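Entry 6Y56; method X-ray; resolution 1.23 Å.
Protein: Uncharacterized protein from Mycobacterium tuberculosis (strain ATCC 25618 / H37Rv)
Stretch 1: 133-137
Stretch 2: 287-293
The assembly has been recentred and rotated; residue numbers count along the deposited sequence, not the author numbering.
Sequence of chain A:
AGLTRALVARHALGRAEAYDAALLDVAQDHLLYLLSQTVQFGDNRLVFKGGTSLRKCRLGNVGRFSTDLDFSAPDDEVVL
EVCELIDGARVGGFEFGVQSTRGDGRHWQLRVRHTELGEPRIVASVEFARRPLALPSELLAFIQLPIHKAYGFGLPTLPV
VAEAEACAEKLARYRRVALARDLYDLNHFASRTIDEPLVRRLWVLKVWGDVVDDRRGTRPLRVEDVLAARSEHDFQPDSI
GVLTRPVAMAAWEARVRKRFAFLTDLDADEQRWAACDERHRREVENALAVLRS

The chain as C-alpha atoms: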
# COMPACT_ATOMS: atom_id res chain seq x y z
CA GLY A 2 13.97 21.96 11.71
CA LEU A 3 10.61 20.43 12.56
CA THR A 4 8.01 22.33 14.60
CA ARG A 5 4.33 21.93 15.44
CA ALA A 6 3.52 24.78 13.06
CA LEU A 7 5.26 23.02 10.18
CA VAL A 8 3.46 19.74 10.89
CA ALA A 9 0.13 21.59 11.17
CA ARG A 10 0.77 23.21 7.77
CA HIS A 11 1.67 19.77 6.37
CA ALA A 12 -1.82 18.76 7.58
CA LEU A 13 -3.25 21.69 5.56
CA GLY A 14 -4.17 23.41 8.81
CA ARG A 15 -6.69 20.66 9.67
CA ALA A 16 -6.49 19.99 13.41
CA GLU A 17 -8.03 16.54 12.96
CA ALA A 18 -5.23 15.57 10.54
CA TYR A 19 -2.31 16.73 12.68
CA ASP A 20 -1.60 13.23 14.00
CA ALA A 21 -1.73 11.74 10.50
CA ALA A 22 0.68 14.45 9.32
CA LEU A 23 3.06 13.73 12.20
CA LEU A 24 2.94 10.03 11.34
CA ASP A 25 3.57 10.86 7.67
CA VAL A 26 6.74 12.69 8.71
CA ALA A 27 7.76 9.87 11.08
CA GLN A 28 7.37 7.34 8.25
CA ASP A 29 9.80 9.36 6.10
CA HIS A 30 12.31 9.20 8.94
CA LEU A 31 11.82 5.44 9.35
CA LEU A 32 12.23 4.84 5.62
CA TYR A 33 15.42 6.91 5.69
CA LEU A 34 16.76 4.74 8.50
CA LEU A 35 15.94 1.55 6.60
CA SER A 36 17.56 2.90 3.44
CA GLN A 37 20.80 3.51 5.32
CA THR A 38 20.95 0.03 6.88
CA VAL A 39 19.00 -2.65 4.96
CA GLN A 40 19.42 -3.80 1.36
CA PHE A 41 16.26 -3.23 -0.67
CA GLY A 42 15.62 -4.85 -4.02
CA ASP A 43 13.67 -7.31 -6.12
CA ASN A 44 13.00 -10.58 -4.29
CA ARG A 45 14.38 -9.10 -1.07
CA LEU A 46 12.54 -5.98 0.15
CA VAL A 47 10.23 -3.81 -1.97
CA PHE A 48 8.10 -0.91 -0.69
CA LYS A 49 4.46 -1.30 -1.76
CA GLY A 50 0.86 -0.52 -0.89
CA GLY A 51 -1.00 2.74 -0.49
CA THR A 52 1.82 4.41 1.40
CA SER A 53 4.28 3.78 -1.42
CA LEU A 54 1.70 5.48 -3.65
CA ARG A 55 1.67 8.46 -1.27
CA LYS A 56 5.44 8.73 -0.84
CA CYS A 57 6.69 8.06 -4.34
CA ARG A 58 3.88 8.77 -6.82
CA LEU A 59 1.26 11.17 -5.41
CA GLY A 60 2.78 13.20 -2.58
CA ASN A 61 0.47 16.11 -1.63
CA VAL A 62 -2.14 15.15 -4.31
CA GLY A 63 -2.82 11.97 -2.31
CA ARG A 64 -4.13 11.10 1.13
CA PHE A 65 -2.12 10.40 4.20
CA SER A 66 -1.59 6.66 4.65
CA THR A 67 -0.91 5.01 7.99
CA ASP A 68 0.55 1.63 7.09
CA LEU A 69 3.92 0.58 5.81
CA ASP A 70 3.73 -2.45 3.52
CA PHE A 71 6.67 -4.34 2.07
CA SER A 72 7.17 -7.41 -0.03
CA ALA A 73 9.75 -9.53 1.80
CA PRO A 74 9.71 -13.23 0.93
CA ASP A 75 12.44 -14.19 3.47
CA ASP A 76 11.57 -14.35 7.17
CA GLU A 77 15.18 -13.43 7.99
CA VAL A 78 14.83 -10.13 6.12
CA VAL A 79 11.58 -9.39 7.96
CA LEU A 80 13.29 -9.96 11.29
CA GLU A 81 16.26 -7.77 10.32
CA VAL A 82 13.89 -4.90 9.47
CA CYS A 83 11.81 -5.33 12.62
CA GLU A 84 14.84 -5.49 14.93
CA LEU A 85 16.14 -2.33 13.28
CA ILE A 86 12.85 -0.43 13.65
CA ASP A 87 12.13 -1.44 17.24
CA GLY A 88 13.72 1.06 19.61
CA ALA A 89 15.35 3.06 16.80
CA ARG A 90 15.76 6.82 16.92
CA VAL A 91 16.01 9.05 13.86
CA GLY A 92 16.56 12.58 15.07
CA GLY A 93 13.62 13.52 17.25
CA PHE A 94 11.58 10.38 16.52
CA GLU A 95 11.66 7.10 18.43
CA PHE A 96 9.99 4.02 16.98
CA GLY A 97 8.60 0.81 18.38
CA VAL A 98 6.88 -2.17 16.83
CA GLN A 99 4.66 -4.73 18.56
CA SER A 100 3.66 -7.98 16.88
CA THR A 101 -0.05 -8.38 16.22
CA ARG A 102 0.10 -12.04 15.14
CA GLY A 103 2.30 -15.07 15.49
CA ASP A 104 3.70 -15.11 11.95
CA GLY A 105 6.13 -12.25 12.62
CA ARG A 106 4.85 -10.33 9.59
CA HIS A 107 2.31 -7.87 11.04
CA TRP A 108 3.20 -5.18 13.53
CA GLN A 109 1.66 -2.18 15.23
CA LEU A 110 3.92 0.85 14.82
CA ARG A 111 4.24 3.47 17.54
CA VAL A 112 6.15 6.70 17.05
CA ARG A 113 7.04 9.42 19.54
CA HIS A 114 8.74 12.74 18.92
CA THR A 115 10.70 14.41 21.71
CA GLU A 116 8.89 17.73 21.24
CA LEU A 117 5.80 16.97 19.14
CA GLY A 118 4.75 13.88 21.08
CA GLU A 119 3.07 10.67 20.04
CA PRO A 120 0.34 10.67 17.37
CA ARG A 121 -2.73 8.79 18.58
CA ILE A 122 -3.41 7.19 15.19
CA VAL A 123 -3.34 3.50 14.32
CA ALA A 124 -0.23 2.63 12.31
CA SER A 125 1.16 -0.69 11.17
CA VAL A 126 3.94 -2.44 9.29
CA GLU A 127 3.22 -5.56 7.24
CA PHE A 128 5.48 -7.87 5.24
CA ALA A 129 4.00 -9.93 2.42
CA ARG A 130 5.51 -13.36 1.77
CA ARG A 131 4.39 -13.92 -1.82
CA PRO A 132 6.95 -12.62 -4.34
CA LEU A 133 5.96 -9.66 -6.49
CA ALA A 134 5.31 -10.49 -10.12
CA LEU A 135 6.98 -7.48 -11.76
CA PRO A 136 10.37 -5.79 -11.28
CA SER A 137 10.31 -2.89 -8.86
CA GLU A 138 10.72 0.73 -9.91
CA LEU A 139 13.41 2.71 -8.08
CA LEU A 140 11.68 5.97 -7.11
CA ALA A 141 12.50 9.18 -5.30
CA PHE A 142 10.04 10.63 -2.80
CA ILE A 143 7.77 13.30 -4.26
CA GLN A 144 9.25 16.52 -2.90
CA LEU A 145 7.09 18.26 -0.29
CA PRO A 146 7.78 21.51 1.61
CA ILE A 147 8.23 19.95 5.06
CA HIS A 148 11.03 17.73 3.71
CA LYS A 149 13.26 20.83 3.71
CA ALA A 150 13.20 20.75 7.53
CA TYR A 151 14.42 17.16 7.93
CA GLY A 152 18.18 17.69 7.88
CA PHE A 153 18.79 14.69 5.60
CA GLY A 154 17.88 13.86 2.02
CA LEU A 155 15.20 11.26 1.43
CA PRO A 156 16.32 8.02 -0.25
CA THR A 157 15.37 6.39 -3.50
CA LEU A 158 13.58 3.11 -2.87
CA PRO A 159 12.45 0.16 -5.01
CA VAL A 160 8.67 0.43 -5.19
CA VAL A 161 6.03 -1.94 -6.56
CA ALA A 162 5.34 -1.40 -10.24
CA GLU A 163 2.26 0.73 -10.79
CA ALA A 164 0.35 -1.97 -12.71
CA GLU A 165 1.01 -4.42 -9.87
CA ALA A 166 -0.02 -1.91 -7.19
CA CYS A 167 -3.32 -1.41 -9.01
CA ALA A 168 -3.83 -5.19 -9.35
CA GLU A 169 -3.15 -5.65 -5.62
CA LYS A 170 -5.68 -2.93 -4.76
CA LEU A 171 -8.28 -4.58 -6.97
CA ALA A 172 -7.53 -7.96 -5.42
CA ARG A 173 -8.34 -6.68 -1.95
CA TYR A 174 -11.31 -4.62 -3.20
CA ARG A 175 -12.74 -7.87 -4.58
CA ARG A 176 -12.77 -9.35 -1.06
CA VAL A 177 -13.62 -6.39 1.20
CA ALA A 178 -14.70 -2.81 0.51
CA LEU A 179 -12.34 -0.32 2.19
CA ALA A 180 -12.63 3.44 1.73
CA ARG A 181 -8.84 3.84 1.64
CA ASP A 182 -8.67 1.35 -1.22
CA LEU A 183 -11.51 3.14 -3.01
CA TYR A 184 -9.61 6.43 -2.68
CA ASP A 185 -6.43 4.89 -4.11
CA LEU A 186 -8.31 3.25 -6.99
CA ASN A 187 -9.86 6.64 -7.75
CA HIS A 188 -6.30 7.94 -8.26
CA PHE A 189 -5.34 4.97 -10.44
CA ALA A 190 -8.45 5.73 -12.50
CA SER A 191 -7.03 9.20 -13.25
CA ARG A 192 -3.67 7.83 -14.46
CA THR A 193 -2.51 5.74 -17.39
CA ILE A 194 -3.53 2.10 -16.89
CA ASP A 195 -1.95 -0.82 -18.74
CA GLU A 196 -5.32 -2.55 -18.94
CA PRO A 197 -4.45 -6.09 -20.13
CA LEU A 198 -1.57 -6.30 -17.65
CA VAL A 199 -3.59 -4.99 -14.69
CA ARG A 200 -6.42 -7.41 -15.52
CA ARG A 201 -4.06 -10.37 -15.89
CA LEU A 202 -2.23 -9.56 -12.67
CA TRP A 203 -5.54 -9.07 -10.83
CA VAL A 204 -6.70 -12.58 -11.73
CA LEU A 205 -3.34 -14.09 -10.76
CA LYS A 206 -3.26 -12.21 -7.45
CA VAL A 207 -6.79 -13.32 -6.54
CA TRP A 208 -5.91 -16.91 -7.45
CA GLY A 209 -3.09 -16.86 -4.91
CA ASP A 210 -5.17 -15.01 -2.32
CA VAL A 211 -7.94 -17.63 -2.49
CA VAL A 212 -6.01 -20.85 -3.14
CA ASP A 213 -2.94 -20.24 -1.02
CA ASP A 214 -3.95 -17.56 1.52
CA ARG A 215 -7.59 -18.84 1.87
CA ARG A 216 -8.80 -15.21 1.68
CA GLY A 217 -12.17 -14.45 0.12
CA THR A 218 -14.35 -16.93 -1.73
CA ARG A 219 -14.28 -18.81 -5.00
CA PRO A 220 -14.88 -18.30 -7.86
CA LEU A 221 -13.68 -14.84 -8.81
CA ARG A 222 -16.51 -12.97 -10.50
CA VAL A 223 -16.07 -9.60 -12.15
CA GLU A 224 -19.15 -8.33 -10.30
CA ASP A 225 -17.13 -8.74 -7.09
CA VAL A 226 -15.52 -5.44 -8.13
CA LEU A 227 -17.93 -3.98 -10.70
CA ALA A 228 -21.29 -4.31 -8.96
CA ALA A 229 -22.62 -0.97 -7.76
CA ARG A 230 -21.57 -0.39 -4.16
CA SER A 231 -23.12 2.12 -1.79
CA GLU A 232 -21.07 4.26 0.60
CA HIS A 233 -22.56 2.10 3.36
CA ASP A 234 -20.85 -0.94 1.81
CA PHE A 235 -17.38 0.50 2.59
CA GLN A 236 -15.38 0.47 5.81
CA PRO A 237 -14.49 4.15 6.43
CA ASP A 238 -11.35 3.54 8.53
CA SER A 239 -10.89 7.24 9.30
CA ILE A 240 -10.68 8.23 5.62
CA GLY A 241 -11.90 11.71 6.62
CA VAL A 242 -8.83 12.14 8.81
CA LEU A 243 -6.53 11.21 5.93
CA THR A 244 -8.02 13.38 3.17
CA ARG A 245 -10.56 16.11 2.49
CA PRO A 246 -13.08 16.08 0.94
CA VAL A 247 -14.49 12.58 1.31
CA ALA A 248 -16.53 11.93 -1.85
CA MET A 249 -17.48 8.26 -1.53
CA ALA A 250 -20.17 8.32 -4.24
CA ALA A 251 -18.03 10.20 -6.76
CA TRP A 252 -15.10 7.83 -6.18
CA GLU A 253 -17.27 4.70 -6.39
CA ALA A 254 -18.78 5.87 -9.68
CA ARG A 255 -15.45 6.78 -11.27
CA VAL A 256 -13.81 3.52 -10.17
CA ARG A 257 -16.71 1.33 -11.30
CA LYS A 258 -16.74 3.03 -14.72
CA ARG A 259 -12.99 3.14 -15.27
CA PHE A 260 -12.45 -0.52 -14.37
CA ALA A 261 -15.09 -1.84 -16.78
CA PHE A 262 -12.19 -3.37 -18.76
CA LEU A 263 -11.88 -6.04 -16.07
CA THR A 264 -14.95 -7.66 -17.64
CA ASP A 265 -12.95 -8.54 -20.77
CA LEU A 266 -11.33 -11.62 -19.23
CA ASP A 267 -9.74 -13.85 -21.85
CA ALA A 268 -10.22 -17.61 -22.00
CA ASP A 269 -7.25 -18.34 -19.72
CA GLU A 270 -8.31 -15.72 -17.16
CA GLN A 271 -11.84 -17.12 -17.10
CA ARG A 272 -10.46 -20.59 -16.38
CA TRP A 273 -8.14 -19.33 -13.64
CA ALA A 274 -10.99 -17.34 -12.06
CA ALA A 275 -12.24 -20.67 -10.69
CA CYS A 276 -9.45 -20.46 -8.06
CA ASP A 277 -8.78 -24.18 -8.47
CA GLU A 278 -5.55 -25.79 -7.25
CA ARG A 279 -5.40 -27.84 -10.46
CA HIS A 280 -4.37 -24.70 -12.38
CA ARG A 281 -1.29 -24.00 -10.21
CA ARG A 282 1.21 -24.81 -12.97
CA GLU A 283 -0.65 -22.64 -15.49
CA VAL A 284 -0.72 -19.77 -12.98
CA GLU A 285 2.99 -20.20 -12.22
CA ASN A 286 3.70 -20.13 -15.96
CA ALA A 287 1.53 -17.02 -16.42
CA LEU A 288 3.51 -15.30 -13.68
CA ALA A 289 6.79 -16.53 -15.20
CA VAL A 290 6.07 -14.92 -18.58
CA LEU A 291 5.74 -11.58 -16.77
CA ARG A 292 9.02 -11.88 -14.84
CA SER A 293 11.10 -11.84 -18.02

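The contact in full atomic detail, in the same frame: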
# COMPACT_ATOMS: atom_id res chain seq x y z
N LEU A 133 6.57 -10.52 -5.48
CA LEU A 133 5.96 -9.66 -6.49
C LEU A 133 6.18 -10.25 -7.88
O LEU A 133 7.15 -10.97 -8.13
CB LEU A 133 6.56 -8.26 -6.44
CG LEU A 133 6.17 -7.48 -5.19
CD1 LEU A 133 6.88 -6.14 -5.16
CD2 LEU A 133 4.66 -7.28 -5.09
N ALA A 134 5.25 -9.94 -8.77
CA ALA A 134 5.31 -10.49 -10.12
C ALA A 134 6.20 -9.68 -11.05
O ALA A 134 6.81 -10.26 -11.95
CB ALA A 134 3.90 -10.56 -10.71
N LEU A 135 6.30 -8.37 -10.85
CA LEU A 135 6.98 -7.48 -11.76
C LEU A 135 8.20 -6.85 -11.09
O LEU A 135 8.21 -6.67 -9.87
CB LEU A 135 6.05 -6.35 -12.21
CG LEU A 135 4.78 -6.77 -12.94
CD1 LEU A 135 4.00 -5.54 -13.36
CD2 LEU A 135 5.13 -7.62 -14.16
N PRO A 136 9.22 -6.48 -11.87
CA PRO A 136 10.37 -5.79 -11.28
C PRO A 136 9.95 -4.48 -10.64
O PRO A 136 9.05 -3.79 -11.12
CB PRO A 136 11.29 -5.54 -12.48
CG PRO A 136 10.88 -6.56 -13.48
CD PRO A 136 9.41 -6.75 -13.30
N SER A 137 10.61 -4.14 -9.54
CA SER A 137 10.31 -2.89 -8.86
C SER A 137 10.81 -1.70 -9.68
O SER A 137 11.63 -1.83 -10.59
CB SER A 137 11.00 -2.85 -7.50
OG SER A 137 12.39 -3.07 -7.61
N ALA A 287 2.02 -18.36 -16.08
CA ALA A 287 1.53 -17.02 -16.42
C ALA A 287 2.30 -15.95 -15.66
O ALA A 287 2.59 -14.88 -16.21
CB ALA A 287 0.04 -16.91 -16.13
N LEU A 288 2.66 -16.23 -14.41
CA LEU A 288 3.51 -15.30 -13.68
C LEU A 288 4.92 -15.28 -14.26
O LEU A 288 5.55 -14.22 -14.37
CB LEU A 288 3.53 -15.66 -12.19
CG LEU A 288 2.26 -15.33 -11.41
CD1 LEU A 288 2.24 -16.11 -10.10
CD2 LEU A 288 2.11 -13.84 -11.13
N ALA A 289 5.43 -16.45 -14.67
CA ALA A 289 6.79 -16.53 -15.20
C ALA A 289 6.95 -15.70 -16.48
O ALA A 289 7.99 -15.06 -16.68
CB ALA A 289 7.18 -17.99 -15.44
N VAL A 290 5.94 -15.70 -17.35
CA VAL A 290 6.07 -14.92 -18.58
C VAL A 290 6.19 -13.43 -18.28
O VAL A 290 6.78 -12.68 -19.06
CB VAL A 290 4.94 -15.21 -19.59
CG1 VAL A 290 4.67 -16.68 -19.75
CG2 VAL A 290 3.68 -14.49 -19.21
N LEU A 291 5.66 -12.98 -17.14
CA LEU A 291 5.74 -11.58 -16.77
C LEU A 291 7.04 -11.21 -16.07
O LEU A 291 7.41 -10.03 -16.05
CB LEU A 291 4.58 -11.20 -15.84
CG LEU A 291 3.17 -11.43 -16.36
CD1 LEU A 291 2.18 -11.14 -15.26
CD2 LEU A 291 2.89 -10.56 -17.58
N ARG A 292 7.74 -12.18 -15.47
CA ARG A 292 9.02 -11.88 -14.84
C ARG A 292 10.04 -11.43 -15.87
O ARG A 292 10.73 -10.41 -15.69
CB ARG A 292 9.53 -13.10 -14.08
CG ARG A 292 8.98 -13.24 -12.67
CD ARG A 292 9.82 -14.18 -11.84
NE ARG A 292 10.08 -15.44 -12.53
CZ ARG A 292 9.31 -16.52 -12.45
NH1 ARG A 292 8.22 -16.50 -11.70
NH2 ARG A 292 9.64 -17.63 -13.11
N SER A 293 10.16 -12.17 -16.97
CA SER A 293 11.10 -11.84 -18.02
C SER A 293 10.66 -10.58 -18.75
O SER A 293 9.54 -10.11 -18.56
CB SER A 293 11.21 -13.01 -19.00
OG SER A 293 9.93 -13.36 -19.50
O HOH W 1 5.98 -13.02 -12.09

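What holds an irregular loop against a helix when no direct hydrogen bond joins them? Small apolar contacts and one water do the work, over a modest 219 Å² of buried surface. Ala134 CB lies 3.8 Å from Leu288 CD2, and Leu135 CD2 lies 4.0 Å from Leu291 CB.

How do the leucines reach across? All three adopt the common m,t rotamer. The CA-to-CB bond of Leu291 points toward the loop, so its CB already makes contact. That of Leu135 points away, yet its chain extends so that CD2 comes back to 3.8 Å from Leu291 O. Leu288 starts sideways, and its CD2 ends beside the methyl of Ala134, a buried residue whose small apolar side chain suits this contact.

What does the water add? It donates to Ala134 O at 2.9 Å and to Leu288 O at 2.6 Å, linking two carbonyl acceptors that could not hydrogen-bond to each other.

Why does a charged residue suit the edge? Arg292, with chi1 at -85° and chi2 t, places its CG 3.8 Å from Ala134 O, so its aliphatic part packs here while the exposed guanidinium makes no contact with the loop. Nearby, the exposed Pro136 ring lies at the margin of the contact, its CG 4.4 Å from Arg292 O.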